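Kcn28 (Kitasatospora, PDB 6J31) is of unknown function but has a GT-B-type fold of two Rossmann-like domains, the second of the erythromycin biosynthesis protein CIII-like type. Local coordinates at residues 9-14 against 35-40; 185-190 against 203-208; 240-245 against 343-348. All coordinates share one frame; numbering follows the deposited sequence.

Interaction 1. Residues 9-14 against 35-40; sequences MVSVPS and VTYAND
Met9 lies alongside Tyr37, both side chains pointing the same way from neighbouring strands. Met9 CB starts beside the Thr36 carbonyl, 3.8 Å from Thr36 O. With CG anti to the backbone N (chi1 174°), the next carbon sits over the centre of the Tyr37 ring. Met9 CG is 3.7 Å from the ring centroid, a CH-pi contact. The chain then bends at chi2 (64°), and SD makes a more distant, oblique Met-aromatic contact. The tip, CE, comes within 4.1 Å of Tyr37 OH. That hydroxyl is buried and has no hydrogen-bonding partner in the model. Ser11 CB meets the same ring at its edge.

Beneath these side chains run two parallel strands, 6-10 and 34-39, joined by helix 22-30 in a beta-alpha-beta unit of the N-terminal Rossmann-like sheet. Met9 N bonds to Thr36 O at 2.7 Å, Ala38 N to Met9 O, and Ser11 N to Ala38 O. Val10 and Ala38 pack on the other face, against Leu92 of helix 74-96.

Where strand 6-10 has ended, Asn39, the last residue of strand 34-39, makes the next link. Its ND2 gives a weak bond to Val12 O at 3.3 Å. Its OD1 accepts Asp40 N at 2.7 Å, in the carbonyl plane on a lone pair. Pro13 CG rests on Asp40 CB at 3.8 Å. Ser11 OG bonds to the backbone O of His17, a residue of the ligand pocket.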
ATOM      1  N   MET A   9      -4.988  12.118  12.774  1.00 30.15           N
ATOM      2  CA  MET A   9      -4.674  11.310  11.608  1.00 29.79           C
ATOM      3  C   MET A   9      -5.762  11.517  10.562  1.00 29.15           C
ATOM      4  O   MET A   9      -6.948  11.608  10.898  1.00 28.08           O
ATOM      5  CB  MET A   9      -4.573   9.831  11.994  1.00 31.95           C
ATOM      6  CG  MET A   9      -4.387   8.869  10.830  1.00 36.54           C
ATOM      7  SD  MET A   9      -2.844   9.102   9.937  1.00 37.89           S
ATOM      8  CE  MET A   9      -3.040   7.915   8.610  1.00 33.69           C
ATOM      9  N   VAL A  10      -5.354  11.658   9.301  1.00 28.07           N
ATOM     10  CA  VAL A  10      -6.279  11.823   8.184  1.00 28.98           C
ATOM     11  C   VAL A  10      -5.882  10.845   7.088  1.00 29.84           C
ATOM     12  O   VAL A  10      -4.703  10.750   6.731  1.00 30.57           O
ATOM     13  CB  VAL A  10      -6.282  13.267   7.636  1.00 27.26           C
ATOM     14  CG1 VAL A  10      -7.413  13.454   6.629  1.00 25.04           C
ATOM     15  CG2 VAL A  10      -6.385  14.291   8.767  1.00 27.71           C
ATOM     16  N   SER A  11      -6.858  10.121   6.553  1.00 29.18           N
ATOM     17  CA  SER A  11      -6.600   9.220   5.442  1.00 27.91           C
ATOM     18  C   SER A  11      -7.835   9.176   4.555  1.00 28.56           C
ATOM     19  O   SER A  11      -8.751   9.990   4.692  1.00 27.74           O
ATOM     20  CB  SER A  11      -6.194   7.821   5.915  1.00 26.57           C
ATOM     21  OG  SER A  11      -5.712   7.060   4.817  1.00 25.31           O
ATOM     22  N   VAL A  12      -7.835   8.229   3.624  1.00 28.04           N
ATOM     23  CA  VAL A  12      -8.896   8.093   2.630  1.00 28.46           C
ATOM     24  C   VAL A  12      -9.424   6.667   2.698  1.00 29.02           C
ATOM     25  O   VAL A  12      -8.742   5.760   3.204  1.00 28.60           O
ATOM     26  CB  VAL A  12      -8.382   8.432   1.212  1.00 29.30           C
ATOM     27  CG1 VAL A  12      -7.786   9.835   1.189  1.00 30.66           C
ATOM     28  CG2 VAL A  12      -7.358   7.401   0.766  1.00 30.96           C
ATOM     29  N   PRO A  13     -10.637   6.426   2.186  1.00 30.57           N
ATOM     30  CA  PRO A  13     -11.212   5.074   2.265  1.00 31.47           C
ATOM     31  C   PRO A  13     -10.613   4.064   1.294  1.00 34.64           C
ATOM     32  O   PRO A  13     -10.907   2.868   1.434  1.00 34.22           O
ATOM     33  CB  PRO A  13     -12.697   5.317   1.956  1.00 30.47           C
ATOM     34  CG  PRO A  13     -12.694   6.526   1.089  1.00 29.36           C
ATOM     35  CD  PRO A  13     -11.603   7.399   1.638  1.00 29.55           C
ATOM     36  N   SER A  14      -9.786   4.486   0.333  1.00 39.85           N
ATOM     37  CA  SER A  14      -9.163   3.541  -0.590  1.00 44.78           C
ATOM     38  C   SER A  14      -8.361   2.495   0.178  1.00 49.23           C
ATOM     39  O   SER A  14      -7.738   2.795   1.200  1.00 48.70           O
ATOM     40  CB  SER A  14      -8.263   4.283  -1.579  1.00 45.26           C
ATOM     41  OG  SER A  14      -8.983   5.294  -2.262  1.00 44.90           O
ATOM     42  N   VAL A  35      -5.993  10.694  20.067  1.00 31.65           N
ATOM     43  CA  VAL A  35      -5.838  10.547  18.627  1.00 29.99           C
ATOM     44  C   VAL A  35      -7.214  10.631  17.985  1.00 31.51           C
ATOM     45  O   VAL A  35      -8.125   9.872  18.343  1.00 32.19           O
ATOM     46  CB  VAL A  35      -5.137   9.230  18.261  1.00 28.61           C
ATOM     47  CG1 VAL A  35      -4.900   9.161  16.759  1.00 27.36           C
ATOM     48  CG2 VAL A  35      -3.831   9.107  19.015  1.00 28.47           C
ATOM     49  N   THR A  36      -7.378  11.572  17.063  1.00 31.19           N
ATOM     50  CA  THR A  36      -8.562  11.632  16.220  1.00 30.83           C
ATOM     51  C   THR A  36      -8.176  11.168  14.824  1.00 33.16           C
ATOM     52  O   THR A  36      -7.049  11.393  14.373  1.00 32.86           O
ATOM     53  CB  THR A  36      -9.165  13.041  16.172  1.00 30.17           C
ATOM     54  OG1 THR A  36      -8.185  13.985  15.725  1.00 28.15           O
ATOM     55  CG2 THR A  36      -9.662  13.442  17.562  1.00 24.86           C
ATOM     56  N   TYR A  37      -9.100  10.483  14.158  1.00 32.91           N
ATOM     57  CA  TYR A  37      -8.840   9.882  12.855  1.00 31.16           C
ATOM     58  C   TYR A  37      -9.957  10.301  11.908  1.00 31.16           C
ATOM     59  O   TYR A  37     -11.096   9.842  12.042  1.00 32.88           O
ATOM     60  CB  TYR A  37      -8.739   8.359  12.978  1.00 29.47           C
ATOM     61  CG  TYR A  37      -8.144   7.645  11.785  1.00 29.13           C
ATOM     62  CD1 TYR A  37      -8.162   8.212  10.514  1.00 27.87           C
ATOM     63  CD2 TYR A  37      -7.549   6.401  11.935  1.00 29.43           C
ATOM     64  CE1 TYR A  37      -7.617   7.553   9.432  1.00 27.96           C
ATOM     65  CE2 TYR A  37      -7.002   5.737  10.857  1.00 28.95           C
ATOM     66  CZ  TYR A  37      -7.037   6.318   9.611  1.00 28.66           C
ATOM     67  OH  TYR A  37      -6.487   5.656   8.537  1.00 30.90           O
ATOM     68  N   ALA A  38      -9.624  11.160  10.950  1.00 28.89           N
ATOM     69  CA  ALA A  38     -10.582  11.643   9.966  1.00 28.05           C
ATOM     70  C   ALA A  38     -10.562  10.728   8.751  1.00 29.99           C
ATOM     71  O   ALA A  38      -9.510  10.529   8.134  1.00 30.76           O
ATOM     72  CB  ALA A  38     -10.268  13.082   9.561  1.00 28.91           C
ATOM     73  N   ASN A  39     -11.720  10.166   8.416  1.00 29.77           N
ATOM     74  CA  ASN A  39     -11.835   9.318   7.241  1.00 29.29           C
ATOM     75  C   ASN A  39     -13.309   9.171   6.891  1.00 31.15           C
ATOM     76  O   ASN A  39     -14.193   9.551   7.663  1.00 31.42           O
ATOM     77  CB  ASN A  39     -11.174   7.958   7.471  1.00 28.29           C
ATOM     78  CG  ASN A  39     -10.593   7.381   6.200  1.00 28.25           C
ATOM     79  OD1 ASN A  39     -11.119   7.599   5.106  1.00 28.45           O
ATOM     80  ND2 ASN A  39      -9.480   6.669   6.331  1.00 24.58           N
ATOM     81  N   ASP A  40     -13.558   8.606   5.714  1.00 32.59           N
ATOM     82  CA  ASP A  40     -14.923   8.383   5.262  1.00 33.61           C
ATOM     83  C   ASP A  40     -15.612   7.359   6.165  1.00 32.00           C
ATOM     84  O   ASP A  40     -14.973   6.414   6.632  1.00 30.02           O
ATOM     85  CB  ASP A  40     -14.922   7.906   3.810  1.00 36.26           C
ATOM     86  CG  ASP A  40     -16.319   7.838   3.207  1.00 37.84           C
ATOM     87  OD1 ASP A  40     -17.074   6.907   3.562  1.00 38.68           O
ATOM     88  OD2 ASP A  40     -16.657   8.705   2.367  1.00 38.50           O
TER

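Interaction 2. Residues 185-190 against 203-208; sequences SLVLVP and KRFTFI
Ser185 and Phe205 face each other across two parallel strands, 185-187 and 205-207. Ser185 CB approaches Phe205 CD1 at 3.4 Å, obliquely to the ring. One step on, Val187 CG2 meets the edge of that ring, 3.9 Å from CD1. Val187 CB also touches Phe207 CD1, and these two side chains run side by side. Val187 thus touches both phenylalanines of the neighbouring strand.

Leu186 and Thr206 occupy the other face. Leu186 CD2 reaches Ile208 CG1 at 3.9 Å, and Leu188 CD2 lies against Ile208 CB at the same distance. Ile208 therefore has a leucine methyl on each of two of its carbons.

The backbone ladder sets this register. Ser185 N bonds to Arg204 O, Thr206 N to Ser185 O, Val187 N to Thr206 O at 2.8 Å, and Ile208 N to Val187 O. The last is the straightest, with 174° at the hydrogen. The first is the most bent, at 137°.

Further out, strand 124-128 continues the parallel sheet beside Leu186, while strand 205-207 is one of its two edge strands within this chain. The C-terminal helix 382-391 covers the Leu186 and Thr206 face through Leu389. Ser185 OG bonds to Gln126 OE1, on the next strand. The main-chain bonds that set the pairing do not depend on side-chain identity. The buried side chains mostly meet through apolar contacts, and the buried Ser185 hydroxyl is satisfied from outside the pair.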
ATOM      1  N   SER A 185       8.038  13.024   6.382  1.00 29.25           N
ATOM      2  CA  SER A 185       7.331  11.864   5.869  1.00 28.52           C
ATOM      3  C   SER A 185       7.846  10.598   6.525  1.00 28.51           C
ATOM      4  O   SER A 185       9.058  10.401   6.651  1.00 30.07           O
ATOM      5  CB  SER A 185       7.472  11.764   4.350  1.00 27.13           C
ATOM      6  OG  SER A 185       6.905  10.558   3.876  1.00 26.94           O
ATOM      7  N   LEU A 186       6.915   9.746   6.938  1.00 28.42           N
ATOM      8  CA  LEU A 186       7.225   8.403   7.404  1.00 28.78           C
ATOM      9  C   LEU A 186       6.859   7.457   6.270  1.00 27.81           C
ATOM     10  O   LEU A 186       5.679   7.306   5.936  1.00 26.36           O
ATOM     11  CB  LEU A 186       6.460   8.064   8.682  1.00 29.84           C
ATOM     12  CG  LEU A 186       6.764   8.930   9.905  1.00 31.10           C
ATOM     13  CD1 LEU A 186       5.921   8.493  11.085  1.00 30.22           C
ATOM     14  CD2 LEU A 186       8.240   8.873  10.247  1.00 32.31           C
ATOM     15  N   VAL A 187       7.871   6.856   5.652  1.00 25.71           N
ATOM     16  CA  VAL A 187       7.670   5.960   4.520  1.00 25.50           C
ATOM     17  C   VAL A 187       7.597   4.547   5.082  1.00 27.71           C
ATOM     18  O   VAL A 187       8.589   4.014   5.585  1.00 28.15           O
ATOM     19  CB  VAL A 187       8.791   6.099   3.484  1.00 25.98           C
ATOM     20  CG1 VAL A 187       8.439   5.350   2.208  1.00 26.02           C
ATOM     21  CG2 VAL A 187       9.060   7.566   3.189  1.00 25.60           C
ATOM     22  N   LEU A 188       6.427   3.927   4.975  1.00 29.49           N
ATOM     23  CA  LEU A 188       6.167   2.654   5.640  1.00 31.70           C
ATOM     24  C   LEU A 188       6.654   1.471   4.815  1.00 33.28           C
ATOM     25  O   LEU A 188       5.978   0.445   4.726  1.00 33.92           O
ATOM     26  CB  LEU A 188       4.672   2.551   5.921  1.00 32.10           C
ATOM     27  CG  LEU A 188       4.147   3.527   6.983  1.00 31.07           C
ATOM     28  CD1 LEU A 188       2.821   3.065   7.582  1.00 29.83           C
ATOM     29  CD2 LEU A 188       5.187   3.778   8.070  1.00 30.67           C
ATOM     30  N   VAL A 189       7.812   1.604   4.176  1.00 34.05           N
ATOM     31  CA  VAL A 189       8.451   0.509   3.447  1.00 35.35           C
ATOM     32  C   VAL A 189       9.929   0.502   3.811  1.00 34.40           C
ATOM     33  O   VAL A 189      10.482   1.527   4.236  1.00 32.08           O
ATOM     34  CB  VAL A 189       8.260   0.646   1.914  1.00 38.09           C
ATOM     35  CG1 VAL A 189       6.800   0.882   1.553  1.00 40.25           C
ATOM     36  CG2 VAL A 189       9.117   1.765   1.365  1.00 38.78           C
ATOM     37  N   PRO A 190      10.591  -0.649   3.698  1.00 35.80           N
ATOM     38  CA  PRO A 190      12.048  -0.676   3.880  1.00 36.54           C
ATOM     39  C   PRO A 190      12.747  -0.001   2.711  1.00 36.92           C
ATOM     40  O   PRO A 190      12.196   0.122   1.615  1.00 36.37           O
ATOM     41  CB  PRO A 190      12.377  -2.170   3.934  1.00 36.31           C
ATOM     42  CG  PRO A 190      11.252  -2.830   3.207  1.00 36.19           C
ATOM     43  CD  PRO A 190      10.035  -1.994   3.471  1.00 35.32           C
ATOM     44  N   LYS A 203      16.716  13.454   5.323  1.00 31.78           N
ATOM     45  CA  LYS A 203      16.383  14.529   6.248  1.00 34.32           C
ATOM     46  C   LYS A 203      14.885  14.771   6.266  1.00 33.55           C
ATOM     47  O   LYS A 203      14.327  15.177   7.290  1.00 34.21           O
ATOM     48  CB  LYS A 203      17.107  15.806   5.832  1.00 38.06           C
ATOM     49  CG  LYS A 203      18.577  15.866   6.190  1.00 42.99           C
ATOM     50  CD  LYS A 203      19.114  17.239   5.855  1.00 45.94           C
ATOM     51  CE  LYS A 203      18.890  17.517   4.377  1.00 48.41           C
ATOM     52  NZ  LYS A 203      19.214  18.921   4.005  1.00 53.66           N
ATOM     53  N   ARG A 204      14.228  14.517   5.138  1.00 33.40           N
ATOM     54  CA  ARG A 204      12.803  14.725   4.933  1.00 32.64           C
ATOM     55  C   ARG A 204      11.988  13.440   5.021  1.00 31.04           C
ATOM     56  O   ARG A 204      10.923  13.433   5.644  1.00 32.61           O
ATOM     57  CB  ARG A 204      12.587  15.387   3.568  1.00 32.46           C
ATOM     58  CG  ARG A 204      11.167  15.774   3.265  1.00 33.01           C
ATOM     59  CD  ARG A 204      11.060  16.327   1.851  1.00 32.92           C
ATOM     60  NE  ARG A 204      11.884  17.516   1.666  1.00 32.78           N
ATOM     61  CZ  ARG A 204      11.472  18.752   1.916  1.00 34.86           C
ATOM     62  NH1 ARG A 204      10.246  18.967   2.371  1.00 35.68           N
ATOM     63  NH2 ARG A 204      12.288  19.777   1.717  1.00 36.16           N
ATOM     64  N   PHE A 205      12.458  12.354   4.409  1.00 30.00           N
ATOM     65  CA  PHE A 205      11.758  11.076   4.387  1.00 29.60           C
ATOM     66  C   PHE A 205      12.476  10.095   5.306  1.00 31.87           C
ATOM     67  O   PHE A 205      13.704   9.986   5.259  1.00 31.82           O
ATOM     68  CB  PHE A 205      11.702  10.497   2.967  1.00 29.73           C
ATOM     69  CG  PHE A 205      10.964  11.356   1.966  1.00 28.81           C
ATOM     70  CD1 PHE A 205       9.605  11.183   1.752  1.00 28.41           C
ATOM     71  CD2 PHE A 205      11.636  12.304   1.213  1.00 28.60           C
ATOM     72  CE1 PHE A 205       8.925  11.959   0.828  1.00 28.16           C
ATOM     73  CE2 PHE A 205      10.966  13.085   0.283  1.00 27.26           C
ATOM     74  CZ  PHE A 205       9.608  12.912   0.089  1.00 28.63           C
ATOM     75  N   THR A 206      11.721   9.382   6.138  1.00 31.91           N
ATOM     76  CA  THR A 206      12.275   8.338   6.993  1.00 30.59           C
ATOM     77  C   THR A 206      11.705   6.993   6.571  1.00 30.22           C
ATOM     78  O   THR A 206      10.485   6.811   6.560  1.00 31.61           O
ATOM     79  CB  THR A 206      11.975   8.598   8.469  1.00 30.44           C
ATOM     80  OG1 THR A 206      12.613   9.809   8.887  1.00 31.00           O
ATOM     81  CG2 THR A 206      12.490   7.447   9.325  1.00 30.70           C
ATOM     82  N   PHE A 207      12.586   6.050   6.244  1.00 31.27           N
ATOM     83  CA  PHE A 207      12.161   4.700   5.889  1.00 32.56           C
ATOM     84  C   PHE A 207      11.894   3.927   7.173  1.00 33.97           C
ATOM     85  O   PHE A 207      12.820   3.627   7.934  1.00 34.98           O
ATOM     86  CB  PHE A 207      13.208   4.011   5.021  1.00 30.64           C
ATOM     87  CG  PHE A 207      13.378   4.651   3.673  1.00 31.01           C
ATOM     88  CD1 PHE A 207      12.360   4.590   2.735  1.00 29.47           C
ATOM     89  CD2 PHE A 207      14.552   5.309   3.339  1.00 31.88           C
ATOM     90  CE1 PHE A 207      12.503   5.178   1.497  1.00 31.14           C
ATOM     91  CE2 PHE A 207      14.705   5.898   2.098  1.00 30.99           C
ATOM     92  CZ  PHE A 207      13.680   5.831   1.174  1.00 31.87           C
ATOM     93  N   ILE A 208      10.625   3.623   7.423  1.00 32.59           N
ATOM     94  CA  ILE A 208      10.210   3.032   8.689  1.00 31.57           C
ATOM     95  C   ILE A 208      10.080   1.521   8.548  1.00 31.23           C
ATOM     96  O   ILE A 208      10.300   0.773   9.507  1.00 29.57           O
ATOM     97  CB  ILE A 208       8.891   3.670   9.170  1.00 29.82           C
ATOM     98  CG1 ILE A 208       9.127   5.131   9.545  1.00 29.30           C
ATOM     99  CG2 ILE A 208       8.296   2.915  10.351  1.00 25.60           C
ATOM    100  CD1 ILE A 208       9.929   5.310  10.817  1.00 28.22           C
TER

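Interaction 3. Residues 240-245 against 343-348; sequences TNQLPF and IDIATV
Ile345 lays its CG1 over one face of the Phe245 ring with a first torsion well away from a staggered position (chi1 -94°). Ile345 CG1 is 3.8 Å from the ring centroid, a CH-pi contact offset toward the rim. The closest ring atom is Phe245 CD1, 3.6 Å from that carbon. Ile345 CD1 continues over the ring, 3.9 Å from Phe245 CG. The two side chains cross at about a right angle. Phe245 has CG anti to the backbone N (chi1 177°), and its ring has Ile345 over one face and Val348 at its edge. Val348 CG1 is the atom there, 3.9 Å from Phe245 CD1. Ile343 CD1 adds a looser touch at Phe245 CE1, 4.2 Å away.

The contact belongs to the C-terminal Rossmann-like domain. It joins the start of helix 243-253 to the loop between strand 340-342, an outermost strand of the sheet, and helix 350-362. Gln242 occupies the N-cap position of the first helix. Its OE1 lies 3.9 Å from Ile345 CG2, a plain van der Waals touch.

The loop is shaped by an Asx turn. Asp344 OD1 accepts Ala346 N at 3.0 Å, from above the carboxylate plane. This turn sits right where Ile345 projects toward the ring. Ile343 and Val348 also touch Leu353 of helix 350-362. Ile345 also touches Leu235, Ala321 and Gln323.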
ATOM      1  N   THR A 240      -9.380  -8.481  -9.220  1.00140.22           N
ATOM      2  CA  THR A 240      -8.929  -9.849  -9.455  1.00133.95           C
ATOM      3  C   THR A 240      -9.793 -10.569 -10.494  1.00130.04           C
ATOM      4  O   THR A 240     -10.211 -11.709 -10.270  1.00129.12           O
ATOM      5  CB  THR A 240      -8.904 -10.640  -8.145  1.00131.56           C
ATOM      6  OG1 THR A 240      -9.233 -12.008  -8.412  1.00126.31           O
ATOM      7  CG2 THR A 240      -9.889 -10.056  -7.140  1.00131.32           C
ATOM      8  N   ASN A 241     -10.071  -9.929 -11.627  1.00127.01           N
ATOM      9  CA  ASN A 241     -11.027 -10.456 -12.606  1.00123.54           C
ATOM     10  C   ASN A 241     -10.318 -11.226 -13.725  1.00119.62           C
ATOM     11  O   ASN A 241     -10.477 -10.949 -14.916  1.00120.95           O
ATOM     12  CB  ASN A 241     -11.874  -9.315 -13.173  1.00123.72           C
ATOM     13  CG  ASN A 241     -11.037  -8.107 -13.580  1.00123.46           C
ATOM     14  OD1 ASN A 241     -11.326  -6.981 -13.175  1.00122.75           O
ATOM     15  ND2 ASN A 241      -9.991  -8.338 -14.366  1.00123.68           N
ATOM     16  N   GLN A 242      -9.525 -12.232 -13.321  1.00114.08           N
ATOM     17  CA  GLN A 242      -8.783 -13.094 -14.249  1.00109.33           C
ATOM     18  C   GLN A 242      -9.093 -14.569 -13.997  1.00103.98           C
ATOM     19  O   GLN A 242      -8.310 -15.277 -13.362  1.00104.12           O
ATOM     20  CB  GLN A 242      -7.280 -12.822 -14.145  1.00110.08           C
ATOM     21  CG  GLN A 242      -6.902 -11.382 -14.368  1.00110.46           C
ATOM     22  CD  GLN A 242      -7.215 -10.960 -15.789  1.00111.18           C
ATOM     23  OE1 GLN A 242      -7.066 -11.749 -16.726  1.00111.23           O
ATOM     24  NE2 GLN A 242      -7.664  -9.723 -15.960  1.00111.50           N
ATOM     25  N   LEU A 243     -10.199 -15.041 -14.562  1.00 99.00           N
ATOM     26  CA  LEU A 243     -10.546 -16.458 -14.535  1.00 94.46           C
ATOM     27  C   LEU A 243      -9.651 -17.257 -15.480  1.00 89.69           C
ATOM     28  O   LEU A 243      -9.275 -18.386 -15.142  1.00 89.97           O
ATOM     29  CB  LEU A 243     -12.021 -16.682 -14.882  1.00 95.42           C
ATOM     30  CG  LEU A 243     -12.585 -18.075 -14.561  1.00 96.72           C
ATOM     31  CD1 LEU A 243     -12.205 -18.533 -13.156  1.00 96.87           C
ATOM     32  CD2 LEU A 243     -14.097 -18.116 -14.747  1.00 97.31           C
ATOM     33  N   PRO A 244      -9.304 -16.745 -16.675  1.00 84.98           N
ATOM     34  CA  PRO A 244      -8.382 -17.515 -17.528  1.00 82.77           C
ATOM     35  C   PRO A 244      -7.046 -17.794 -16.863  1.00 80.74           C
ATOM     36  O   PRO A 244      -6.512 -18.902 -17.003  1.00 80.93           O
ATOM     37  CB  PRO A 244      -8.230 -16.626 -18.769  1.00 82.68           C
ATOM     38  CG  PRO A 244      -9.483 -15.853 -18.820  1.00 83.16           C
ATOM     39  CD  PRO A 244      -9.843 -15.575 -17.398  1.00 83.64           C
ATOM     40  N   PHE A 245      -6.490 -16.819 -16.137  1.00 78.95           N
ATOM     41  CA  PHE A 245      -5.257 -17.073 -15.397  1.00 77.97           C
ATOM     42  C   PHE A 245      -5.492 -18.085 -14.284  1.00 78.50           C
ATOM     43  O   PHE A 245      -4.639 -18.945 -14.029  1.00 78.00           O
ATOM     44  CB  PHE A 245      -4.687 -15.770 -14.837  1.00 76.88           C
ATOM     45  CG  PHE A 245      -3.453 -15.965 -13.997  1.00 76.20           C
ATOM     46  CD1 PHE A 245      -2.234 -16.266 -14.585  1.00 75.86           C
ATOM     47  CD2 PHE A 245      -3.511 -15.843 -12.619  1.00 76.19           C
ATOM     48  CE1 PHE A 245      -1.102 -16.452 -13.812  1.00 75.81           C
ATOM     49  CE2 PHE A 245      -2.380 -16.021 -11.844  1.00 76.42           C
ATOM     50  CZ  PHE A 245      -1.176 -16.329 -12.440  1.00 76.32           C
ATOM     51  N   ILE A 343       6.213 -12.315 -14.239  1.00 62.56           N
ATOM     52  CA  ILE A 343       5.462 -12.891 -15.349  1.00 63.90           C
ATOM     53  C   ILE A 343       4.389 -11.907 -15.800  1.00 69.44           C
ATOM     54  O   ILE A 343       4.025 -10.974 -15.081  1.00 68.23           O
ATOM     55  CB  ILE A 343       4.803 -14.244 -14.995  1.00 60.39           C
ATOM     56  CG1 ILE A 343       3.673 -14.037 -13.984  1.00 58.50           C
ATOM     57  CG2 ILE A 343       5.832 -15.226 -14.464  1.00 60.12           C
ATOM     58  CD1 ILE A 343       2.895 -15.296 -13.689  1.00 57.43           C
ATOM     59  N   ASP A 344       3.888 -12.126 -17.014  1.00 76.86           N
ATOM     60  CA  ASP A 344       2.766 -11.372 -17.564  1.00 83.14           C
ATOM     61  C   ASP A 344       1.562 -12.300 -17.668  1.00 88.15           C
ATOM     62  O   ASP A 344       1.636 -13.340 -18.331  1.00 88.86           O
ATOM     63  CB  ASP A 344       3.106 -10.779 -18.934  1.00 84.69           C
ATOM     64  CG  ASP A 344       2.064  -9.769 -19.419  1.00 85.57           C
ATOM     65  OD1 ASP A 344       0.897  -9.825 -18.976  1.00 85.53           O
ATOM     66  OD2 ASP A 344       2.416  -8.913 -20.259  1.00 86.12           O
ATOM     67  N   ILE A 345       0.460 -11.919 -17.016  1.00 91.93           N
ATOM     68  CA  ILE A 345      -0.739 -12.755 -16.992  1.00 96.02           C
ATOM     69  C   ILE A 345      -1.264 -12.999 -18.401  1.00 97.04           C
ATOM     70  O   ILE A 345      -1.777 -14.084 -18.704  1.00 98.25           O
ATOM     71  CB  ILE A 345      -1.811 -12.112 -16.089  1.00 97.93           C
ATOM     72  CG1 ILE A 345      -1.723 -12.680 -14.675  1.00 99.03           C
ATOM     73  CG2 ILE A 345      -3.212 -12.299 -16.663  1.00 98.40           C
ATOM     74  CD1 ILE A 345      -2.802 -12.175 -13.765  1.00 99.24           C
ATOM     75  N   ALA A 346      -1.130 -12.010 -19.287  1.00 95.99           N
ATOM     76  CA  ALA A 346      -1.627 -12.160 -20.651  1.00 94.50           C
ATOM     77  C   ALA A 346      -0.869 -13.249 -21.403  1.00 92.10           C
ATOM     78  O   ALA A 346      -1.480 -14.067 -22.101  1.00 93.09           O
ATOM     79  CB  ALA A 346      -1.529 -10.829 -21.394  1.00 94.71           C
ATOM     80  N   THR A 347       0.455 -13.277 -21.279  1.00 88.29           N
ATOM     81  CA  THR A 347       1.291 -14.146 -22.094  1.00 85.89           C
ATOM     82  C   THR A 347       1.854 -15.351 -21.349  1.00 84.25           C
ATOM     83  O   THR A 347       2.592 -16.135 -21.953  1.00 84.25           O
ATOM     84  CB  THR A 347       2.439 -13.334 -22.707  1.00 85.72           C
ATOM     85  OG1 THR A 347       3.455 -13.114 -21.720  1.00 85.29           O
ATOM     86  CG2 THR A 347       1.928 -11.995 -23.210  1.00 85.90           C
ATOM     87  N   VAL A 348       1.543 -15.526 -20.062  1.00 82.91           N
ATOM     88  CA  VAL A 348       2.129 -16.624 -19.300  1.00 81.35           C
ATOM     89  C   VAL A 348       1.556 -17.959 -19.768  1.00 81.33           C
ATOM     90  O   VAL A 348       0.353 -18.091 -20.031  1.00 81.31           O
ATOM     91  CB  VAL A 348       1.930 -16.412 -17.788  1.00 80.01           C
ATOM     92  CG1 VAL A 348       0.450 -16.333 -17.423  1.00 79.54           C
ATOM     93  CG2 VAL A 348       2.648 -17.502 -16.996  1.00 79.57           C
TER

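The three contacts come one after another along the chain. Interactions 1 and 2 share the seven-stranded parallel sheet of the N-terminal domain. Their centres are about 20 Å apart and their nearest atoms about 8 Å, because strands 103-107 and 124-128 lie between them. Interaction 3 belongs to the six-stranded sheet's domain, on the opposite side of the chain's centre. Its centre is about 34 Å from that of interaction 1 and about 33 Å from that of interaction 2. The three contacts thus sample both domains of the GT-B fold, and none bridges the two. The side chains of Val12 in interaction 1 and Val187 in interaction 2 are about 8 and 9 Å from the bound (2E,2'E)-3,3'-(1,2-phenylene)di(prop-2-enoic acid).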